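Local coordinates for 2-hydroxyhepta-2,4-diene-1,7-dioate isomerase (Corynebacterium glutamicum, PDB 4DBF), which probably decarboxylates oxaloacetate with the help of a bound magnesium ion, as a fumarylacetoacetate hydrolase family member that is also assigned isomerase activity, at residues 54-59 and 76-81; 86-91 and 178-183; 109-114 and 244-249. One frame throughout, in Å; residues are numbered along the deposited sequence.

Contact 1: residues 54-59 and 76-81; sequences GTPFTE and APMLPS
M78 meets both P56 and F57 through the end of its side chain, with the sulfur and the terminal methyl sharing the work. The sulfur makes a Met-aromatic contact with F57. M78 SD stands 4.7 Å from the centroid of the F57 ring, on a line 68° from the ring normal, so the approach is oblique, and SD comes 3.5 Å from F57 CZ, at the far end of the ring. A soft, polarisable sulfur suits such a place, since it can lie obliquely against an aromatic ring without needing a hydrogen-bond partner.

The remaining contact across the two loops is apolar. M78 CE packs 3.7 Å from F57 CZ and is also 3.8 Å from CG of P56. One methyl thus bridges the aromatic ring and the pyrrolidine ring. It gets there because the methionine chain bends at its second torsion (chi2 -64°) and again about the CG-SD bond (chi3 149°). This flexible, unbranched chain can fit between two rigid rings, and P56 supplies a compact hydrocarbon surface while stiffening its own loop.

Both segments are loops: residues 54-59 come after strand 48-52, whereas the loop at 76-81 runs from strand 73-75 to strand 83-87. Around them the apolar packing continues: F57 and M78 both touch L160 of strand 159-170, M78 also reaches I196 of strand 190-197, and P56 lies against F23 of strand 22-28 and F34 of strand 31-38. The contact therefore sits buried where strands of the N-terminal region meet those of the catalytic domain.

Contact 2: residues 86-91 and 178-183; sequences IGRNYA and GQWARA
G87, at the end of strand 83-87, receives the edge of the W180 indole: CZ3 lies 3.9 Å from the glycine CA, near the plane of the ring. Having no CB, glycine lets the large ring come right up to its backbone.

At R88 the backbone takes up a left-handed conformation (phi 51°) and the chain leaves the strand. The arginine chain kinks at chi3 (-86°), bringing its NH1 to 3.8 Å from W180 CZ2. Guanidinium and indole planes are 74° apart, so the two groups are not stacked. NE of R88 is hydrogen-bonded to the carbonyl oxygen of P106, while the side chain also packs on D177 of the second subunit. N89 follows, its amide bonded to the backbones of M233 and T256.

W180 itself is held in an edge-to-face pairing with F110, and its backbone N is bonded to Q179 of the second subunit. The wide, flat indole thus packs between the end of strand 83-87 and F110, near residues that bond to the second subunit. Its side chain is about 7 Å, at the nearest atoms, from D167, a magnesium ligand: this is packing near the magnesium site of the fumarylacetoacetate hydrolase fold.

Contact 3: residues 109-114 and 244-249; sequences LFLKPP and ASMTLL
Strand 108-112, which carries L109 and L111, runs past the irregular loop holding M246, with no strand pairing between them; the closest CA atoms, those of L109 and S245, are 10.4 Å apart. That separation is spanned by side chains alone. The strand pairs antiparallel with strand 83-87 in the catalytic domain of the fumarylacetoacetate hydrolase fold, so the contact joins the strand to the loop that follows helix 235-243.

The alternation of a beta strand sorts its residues. L109 directs its side chain at the loop, whereas F110 points its CB away from it. K112 reaches D167, a ligand of the magnesium ion, with a salt bridge from NZ, which is also bonded to the carbonyl oxygens of K184 and F189; the same short strand thus serves both the metal site and the apolar packing.

L109 and M246 meet tip to tip. In L109 the extended first torsion (chi1 179°) carries the isobutyl group out toward the loop, where CD2 is 3.9 Å and CD1 4.2 Å from M246 CE, the methyl resting against both branches. Leucine offers a forked end here, and methionine a long, unbranched arm that reaches toward the strand and turns at chi3 (-129°). All three side chains are buried, partly by the second subunit: its A181 packs on L109, its P113 on L111 and its G185 on M246. L111 adds a looser touch, its CD2 lying 4.4 Å from M246 SD.

From the N terminus, contact 1 comes first, closing a short loop of 16 residues that contains strands 62-63, 65-68 and 73-75, and it is complete before the others open. Contacts 2 and 3 span much longer stretches and cross: the chain passes 86-91, then 109-114, then 178-183, then 244-249. Their first segments lie on the neighbouring strands 83-87 and 108-112, and both contacts touch the second subunit. Contact 1 lies across the chain's centre from contact 2, with nearest atoms about 13 Å apart, but it adjoins contact 3, where S81 O packs 3.3 Å from P114 CG. Contact 3 thus stands between the N-terminal junction and the metal-site surroundings.

Contact 1: residues 54-59 and 76-81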
loop_
_atom_site.group_PDB
_atom_site.type_symbol
_atom_site.label_atom_id
_atom_site.label_comp_id
_atom_site.label_asym_id
_atom_site.label_seq_id
_atom_site.Cartn_x
_atom_site.Cartn_y
_atom_site.Cartn_z
ATOM N N GLY A 54 -12.474 21.730 -3.884
ATOM C CA GLY A 54 -11.839 20.718 -3.066
ATOM C C GLY A 54 -12.154 19.279 -3.418
ATOM O O GLY A 54 -12.247 18.985 -4.557
ATOM N N THR A 55 -12.321 18.405 -2.427
ATOM C CA THR A 55 -12.574 16.971 -2.642
ATOM C C THR A 55 -13.991 16.565 -2.384
ATOM O O THR A 55 -14.718 17.251 -1.765
ATOM C CB THR A 55 -11.738 16.084 -1.731
ATOM O OG1 THR A 55 -11.967 16.456 -0.391
ATOM C CG2 THR A 55 -10.304 16.205 -2.025
ATOM N N PRO A 56 -14.354 15.403 -2.859
ATOM C CA PRO A 56 -15.738 14.960 -2.788
ATOM C C PRO A 56 -16.188 14.449 -1.464
ATOM O O PRO A 56 -17.292 14.008 -1.412
ATOM C CB PRO A 56 -15.796 13.822 -3.792
ATOM C CG PRO A 56 -14.431 13.661 -4.330
ATOM C CD PRO A 56 -13.505 14.395 -3.465
ATOM N N PHE A 57 -15.391 14.491 -0.422
ATOM C CA PHE A 57 -15.806 13.816 0.784
ATOM C C PHE A 57 -16.810 14.561 1.627
ATOM O O PHE A 57 -17.574 13.951 2.335
ATOM C CB PHE A 57 -14.623 13.317 1.586
ATOM C CG PHE A 57 -13.694 12.495 0.782
ATOM C CD1 PHE A 57 -14.115 11.334 0.212
ATOM C CD2 PHE A 57 -12.426 12.919 0.543
ATOM C CE1 PHE A 57 -13.268 10.600 -0.554
ATOM C CE2 PHE A 57 -11.574 12.201 -0.215
ATOM C CZ PHE A 57 -11.993 11.046 -0.782
ATOM N N THR A 58 -16.822 15.871 1.497
ATOM C CA THR A 58 -17.771 16.724 2.160
ATOM C C THR A 58 -18.924 17.043 1.285
ATOM O O THR A 58 -18.988 16.629 0.144
ATOM C CB THR A 58 -17.170 18.107 2.387
ATOM O OG1 THR A 58 -16.791 18.647 1.132
ATOM C CG2 THR A 58 -15.958 18.030 3.218
ATOM N N GLU A 59 -19.821 17.849 1.823
ATOM C CA GLU A 59 -20.843 18.414 1.025
ATOM C C GLU A 59 -20.083 19.226 -0.044
ATOM O O GLU A 59 -19.288 20.077 0.245
ATOM C CB GLU A 59 -21.807 19.270 1.855
ATOM C CG GLU A 59 -22.078 18.815 3.284
ATOM C CD GLU A 59 -23.369 18.002 3.473
ATOM O OE1 GLU A 59 -23.653 17.124 2.646
ATOM O OE2 GLU A 59 -24.086 18.196 4.472
ATOM N N ALA A 76 -8.345 8.665 -13.128
ATOM C CA ALA A 76 -8.751 7.828 -12.021
ATOM C C ALA A 76 -9.456 8.738 -11.043
ATOM O O ALA A 76 -8.954 9.726 -10.723
ATOM C CB ALA A 76 -7.554 7.183 -11.374
ATOM N N PRO A 77 -10.635 8.370 -10.594
ATOM C CA PRO A 77 -11.429 9.251 -9.764
ATOM C C PRO A 77 -10.907 9.506 -8.365
ATOM O O PRO A 77 -11.381 10.365 -7.744
ATOM C CB PRO A 77 -12.798 8.588 -9.746
ATOM C CG PRO A 77 -12.558 7.198 -10.044
ATOM C CD PRO A 77 -11.390 7.177 -10.968
ATOM N N MET A 78 -9.931 8.765 -7.907
ATOM C CA MET A 78 -9.262 9.005 -6.639
ATOM C C MET A 78 -7.765 8.712 -6.739
ATOM O O MET A 78 -7.338 7.970 -7.565
ATOM C CB MET A 78 -9.735 8.065 -5.540
ATOM C CG MET A 78 -11.054 8.379 -4.909
ATOM S SD MET A 78 -11.188 9.908 -4.008
ATOM C CE MET A 78 -12.897 10.225 -4.314
ATOM N N LEU A 79 -7.041 9.251 -5.796
ATOM C CA LEU A 79 -5.670 8.893 -5.583
ATOM C C LEU A 79 -5.621 8.223 -4.228
ATOM O O LEU A 79 -5.353 8.815 -3.253
ATOM C CB LEU A 79 -4.801 10.115 -5.618
ATOM C CG LEU A 79 -4.760 10.845 -6.934
ATOM C CD1 LEU A 79 -3.780 11.988 -6.827
ATOM C CD2 LEU A 79 -4.409 9.942 -8.076
ATOM N N PRO A 80 -5.921 6.954 -4.207
ATOM C CA PRO A 80 -6.079 6.262 -2.942
ATOM C C PRO A 80 -4.784 6.058 -2.187
ATOM O O PRO A 80 -3.833 5.804 -2.815
ATOM C CB PRO A 80 -6.641 4.929 -3.353
ATOM C CG PRO A 80 -6.173 4.732 -4.727
ATOM C CD PRO A 80 -6.053 6.060 -5.348
ATOM N N SER A 81 -4.828 6.105 -0.863
ATOM C CA SER A 81 -3.684 5.791 -0.013
ATOM C C SER A 81 -3.302 4.323 -0.121
ATOM O O SER A 81 -2.164 3.988 -0.094
ATOM C CB SER A 81 -3.901 6.191 1.449
ATOM O OG SER A 81 -4.517 5.202 2.168
#

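Contact 2: residues 86-91 and 178-183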
loop_
_atom_site.group_PDB
_atom_site.type_symbol
_atom_site.label_atom_id
_atom_site.label_comp_id
_atom_site.label_asym_id
_atom_site.label_seq_id
_atom_site.Cartn_x
_atom_site.Cartn_y
_atom_site.Cartn_z
ATOM N N ILE A 86 -9.734 -8.352 -2.649
ATOM C CA ILE A 86 -10.113 -9.676 -2.184
ATOM C C ILE A 86 -9.924 -10.720 -3.281
ATOM O O ILE A 86 -10.452 -10.596 -4.352
ATOM C CB ILE A 86 -11.581 -9.746 -1.698
ATOM C CG1 ILE A 86 -11.942 -8.566 -0.823
ATOM C CG2 ILE A 86 -11.836 -11.015 -0.931
ATOM C CD1 ILE A 86 -11.063 -8.423 0.379
ATOM N N GLY A 87 -9.173 -11.754 -2.971
ATOM C CA GLY A 87 -9.076 -12.897 -3.827
ATOM C C GLY A 87 -9.971 -14.029 -3.358
ATOM O O GLY A 87 -10.373 -14.085 -2.243
ATOM N N ARG A 88 -10.247 -14.925 -4.272
ATOM C CA ARG A 88 -11.152 -16.032 -4.063
ATOM C C ARG A 88 -12.494 -15.664 -3.511
ATOM O O ARG A 88 -12.967 -16.346 -2.678
ATOM C CB ARG A 88 -10.539 -17.056 -3.156
ATOM C CG ARG A 88 -9.161 -17.444 -3.588
ATOM C CD ARG A 88 -8.631 -18.616 -2.848
ATOM N NE ARG A 88 -7.996 -18.279 -1.607
ATOM C CZ ARG A 88 -6.719 -18.062 -1.482
ATOM N NH1 ARG A 88 -5.933 -18.120 -2.526
ATOM N NH2 ARG A 88 -6.243 -17.785 -0.303
ATOM N N ASN A 89 -13.089 -14.603 -4.002
ATOM C CA ASN A 89 -14.378 -14.195 -3.532
ATOM C C ASN A 89 -15.547 -14.517 -4.431
ATOM O O ASN A 89 -16.632 -14.163 -4.125
ATOM C CB ASN A 89 -14.395 -12.700 -3.235
ATOM C CG ASN A 89 -15.474 -12.317 -2.260
ATOM O OD1 ASN A 89 -15.782 -13.054 -1.365
ATOM N ND2 ASN A 89 -16.060 -11.168 -2.459
ATOM N N TYR A 90 -15.304 -15.185 -5.537
ATOM C CA TYR A 90 -16.356 -15.526 -6.466
ATOM C C TYR A 90 -16.577 -17.021 -6.560
ATOM O O TYR A 90 -15.699 -17.762 -6.823
ATOM C CB TYR A 90 -16.110 -14.932 -7.832
ATOM C CG TYR A 90 -16.680 -13.569 -8.005
ATOM C CD1 TYR A 90 -16.252 -12.531 -7.242
ATOM C CD2 TYR A 90 -17.652 -13.321 -8.933
ATOM C CE1 TYR A 90 -16.755 -11.280 -7.408
ATOM C CE2 TYR A 90 -18.165 -12.063 -9.114
ATOM C CZ TYR A 90 -17.713 -11.040 -8.332
ATOM O OH TYR A 90 -18.176 -9.787 -8.466
ATOM N N ALA A 91 -17.787 -17.415 -6.272
ATOM C CA ALA A 91 -18.183 -18.790 -6.343
ATOM C C ALA A 91 -18.442 -19.155 -7.774
ATOM O O ALA A 91 -18.904 -18.364 -8.534
ATOM C CB ALA A 91 -19.411 -19.024 -5.505
ATOM N N GLY A 178 4.377 -16.681 -5.575
ATOM C CA GLY A 178 3.495 -17.111 -4.458
ATOM C C GLY A 178 2.684 -15.936 -3.879
ATOM O O GLY A 178 1.452 -15.996 -3.819
ATOM N N GLN A 179 3.395 -14.890 -3.428
ATOM C CA GLN A 179 2.645 -13.624 -3.059
ATOM C C GLN A 179 2.311 -12.904 -4.349
ATOM O O GLN A 179 3.209 -12.762 -5.179
ATOM C CB GLN A 179 3.495 -12.752 -2.160
ATOM C CG GLN A 179 3.873 -13.501 -0.830
ATOM C CD GLN A 179 2.609 -13.828 -0.051
ATOM O OE1 GLN A 179 1.840 -12.929 0.312
ATOM N NE2 GLN A 179 2.332 -15.115 0.126
ATOM N N TRP A 180 1.048 -12.459 -4.486
ATOM C CA TRP A 180 0.527 -11.866 -5.645
ATOM C C TRP A 180 0.931 -10.385 -5.816
ATOM O O TRP A 180 0.633 -9.807 -6.851
ATOM C CB TRP A 180 -0.992 -11.936 -5.660
ATOM C CG TRP A 180 -1.586 -13.323 -5.620
ATOM C CD1 TRP A 180 -0.967 -14.531 -5.912
ATOM C CD2 TRP A 180 -2.922 -13.634 -5.218
ATOM N NE1 TRP A 180 -1.852 -15.571 -5.714
ATOM C CE2 TRP A 180 -3.078 -15.041 -5.336
ATOM C CE3 TRP A 180 -4.022 -12.852 -4.828
ATOM C CZ2 TRP A 180 -4.245 -15.683 -4.966
ATOM C CZ3 TRP A 180 -5.240 -13.509 -4.475
ATOM C CH2 TRP A 180 -5.331 -14.913 -4.571
ATOM N N ALA A 181 1.540 -9.798 -4.787
ATOM C CA ALA A 181 1.842 -8.354 -4.809
ATOM C C ALA A 181 2.494 -7.860 -6.111
ATOM O O ALA A 181 2.004 -6.954 -6.719
ATOM C CB ALA A 181 2.724 -7.968 -3.626
ATOM N N ARG A 182 3.574 -8.475 -6.541
ATOM C CA ARG A 182 4.209 -8.045 -7.811
ATOM C C ARG A 182 3.357 -8.244 -9.059
ATOM O O ARG A 182 3.166 -7.312 -9.875
ATOM C CB ARG A 182 5.615 -8.707 -7.955
ATOM C CG ARG A 182 6.395 -8.168 -9.136
ATOM C CD ARG A 182 7.879 -8.628 -9.022
ATOM N NE ARG A 182 8.009 -10.095 -9.184
ATOM C CZ ARG A 182 8.857 -10.691 -10.045
ATOM N NH1 ARG A 182 9.624 -9.961 -10.843
ATOM N NH2 ARG A 182 8.959 -12.022 -10.090
ATOM N N ALA A 183 2.766 -9.417 -9.186
ATOM C CA ALA A 183 1.937 -9.759 -10.350
ATOM C C ALA A 183 0.789 -8.770 -10.538
ATOM O O ALA A 183 0.297 -8.612 -11.665
ATOM C CB ALA A 183 1.275 -11.145 -10.150
#

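Contact 3: residues 109-114 and 244-249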
loop_
_atom_site.group_PDB
_atom_site.type_symbol
_atom_site.label_atom_id
_atom_site.label_comp_id
_atom_site.label_asym_id
_atom_site.label_seq_id
_atom_site.Cartn_x
_atom_site.Cartn_y
_atom_site.Cartn_z
ATOM N N LEU A 109 -7.396 -11.331 1.544
ATOM C CA LEU A 109 -7.128 -9.952 1.292
ATOM C C LEU A 109 -5.745 -9.780 0.702
ATOM O O LEU A 109 -4.861 -10.465 1.047
ATOM C CB LEU A 109 -7.226 -9.239 2.622
ATOM C CG LEU A 109 -6.999 -7.777 2.848
ATOM C CD1 LEU A 109 -7.601 -7.396 4.188
ATOM C CD2 LEU A 109 -5.525 -7.525 2.855
ATOM N N PHE A 110 -5.586 -8.834 -0.196
ATOM C CA PHE A 110 -4.266 -8.426 -0.628
ATOM C C PHE A 110 -4.236 -6.938 -0.987
ATOM O O PHE A 110 -5.248 -6.285 -1.004
ATOM C CB PHE A 110 -3.721 -9.324 -1.739
ATOM C CG PHE A 110 -4.440 -9.211 -3.023
ATOM C CD1 PHE A 110 -5.566 -9.908 -3.245
ATOM C CD2 PHE A 110 -3.967 -8.425 -4.008
ATOM C CE1 PHE A 110 -6.243 -9.800 -4.411
ATOM C CE2 PHE A 110 -4.637 -8.301 -5.177
ATOM C CZ PHE A 110 -5.782 -8.983 -5.384
ATOM N N LEU A 111 -3.050 -6.439 -1.238
ATOM C CA LEU A 111 -2.871 -5.029 -1.532
ATOM C C LEU A 111 -2.369 -4.792 -2.938
ATOM O O LEU A 111 -1.568 -5.520 -3.386
ATOM C CB LEU A 111 -1.908 -4.410 -0.550
ATOM C CG LEU A 111 -2.274 -4.505 0.929
ATOM C CD1 LEU A 111 -1.166 -4.098 1.851
ATOM C CD2 LEU A 111 -3.509 -3.727 1.202
ATOM N N LYS A 112 -2.863 -3.742 -3.577
ATOM C CA LYS A 112 -2.243 -3.178 -4.765
ATOM C C LYS A 112 -1.710 -1.809 -4.368
ATOM O O LYS A 112 -2.356 -1.118 -3.673
ATOM C CB LYS A 112 -3.213 -3.039 -5.932
ATOM C CG LYS A 112 -3.658 -4.322 -6.600
ATOM C CD LYS A 112 -4.835 -4.134 -7.535
ATOM C CE LYS A 112 -4.448 -3.852 -8.966
ATOM N NZ LYS A 112 -4.045 -5.021 -9.746
ATOM N N PRO A 113 -0.508 -1.467 -4.798
ATOM C CA PRO A 113 0.103 -0.210 -4.430
ATOM C C PRO A 113 -0.536 0.923 -5.205
ATOM O O PRO A 113 -0.986 0.677 -6.282
ATOM C CB PRO A 113 1.525 -0.403 -4.881
ATOM C CG PRO A 113 1.401 -1.204 -6.092
ATOM C CD PRO A 113 0.277 -2.145 -5.832
ATOM N N PRO A 114 -0.551 2.126 -4.641
ATOM C CA PRO A 114 -1.148 3.302 -5.288
ATOM C C PRO A 114 -0.578 3.626 -6.663
ATOM O O PRO A 114 -1.220 4.151 -7.524
ATOM C CB PRO A 114 -0.826 4.431 -4.320
ATOM C CG PRO A 114 -0.638 3.774 -3.034
ATOM C CD PRO A 114 -0.059 2.435 -3.310
ATOM N N ALA A 244 -11.489 -4.717 10.420
ATOM C CA ALA A 244 -11.101 -5.364 11.654
ATOM C C ALA A 244 -9.580 -5.450 11.823
ATOM O O ALA A 244 -9.096 -5.634 12.904
ATOM C CB ALA A 244 -11.695 -6.735 11.745
ATOM N N SER A 245 -8.872 -5.358 10.714
ATOM C CA SER A 245 -7.436 -5.468 10.702
ATOM C C SER A 245 -6.739 -4.119 10.424
ATOM O O SER A 245 -5.785 -3.817 11.024
ATOM C CB SER A 245 -6.985 -6.511 9.666
ATOM O OG SER A 245 -7.172 -7.817 10.089
ATOM N N MET A 246 -7.289 -3.356 9.500
ATOM C CA MET A 246 -6.710 -2.173 8.921
ATOM C C MET A 246 -7.609 -0.954 8.974
ATOM O O MET A 246 -8.703 -1.042 8.568
ATOM C CB MET A 246 -6.545 -2.412 7.434
ATOM C CG MET A 246 -5.215 -2.857 6.958
ATOM S SD MET A 246 -5.303 -3.369 5.241
ATOM C CE MET A 246 -4.518 -4.916 5.508
ATOM N N THR A 247 -7.089 0.192 9.378
ATOM C CA THR A 247 -7.801 1.437 9.230
ATOM C C THR A 247 -7.930 1.772 7.754
ATOM O O THR A 247 -6.983 1.680 7.035
ATOM C CB THR A 247 -7.091 2.621 9.937
ATOM O OG1 THR A 247 -7.067 2.420 11.329
ATOM C CG2 THR A 247 -7.793 3.911 9.664
ATOM N N LEU A 248 -9.109 2.170 7.336
ATOM C CA LEU A 248 -9.325 2.680 6.010
ATOM C C LEU A 248 -9.544 4.202 6.009
ATOM O O LEU A 248 -10.100 4.718 6.923
ATOM C CB LEU A 248 -10.483 1.952 5.352
ATOM C CG LEU A 248 -10.392 0.438 5.129
ATOM C CD1 LEU A 248 -11.634 -0.126 4.493
ATOM C CD2 LEU A 248 -9.164 0.111 4.333
ATOM N N LEU A 249 -9.091 4.874 4.965
ATOM C CA LEU A 249 -9.124 6.321 4.871
ATOM C C LEU A 249 -9.990 6.763 3.688
ATOM O O LEU A 249 -10.151 6.001 2.738
ATOM C CB LEU A 249 -7.681 6.781 4.679
ATOM C CG LEU A 249 -6.755 6.425 5.845
ATOM C CD1 LEU A 249 -5.329 6.833 5.586
ATOM C CD2 LEU A 249 -7.285 7.123 7.106
#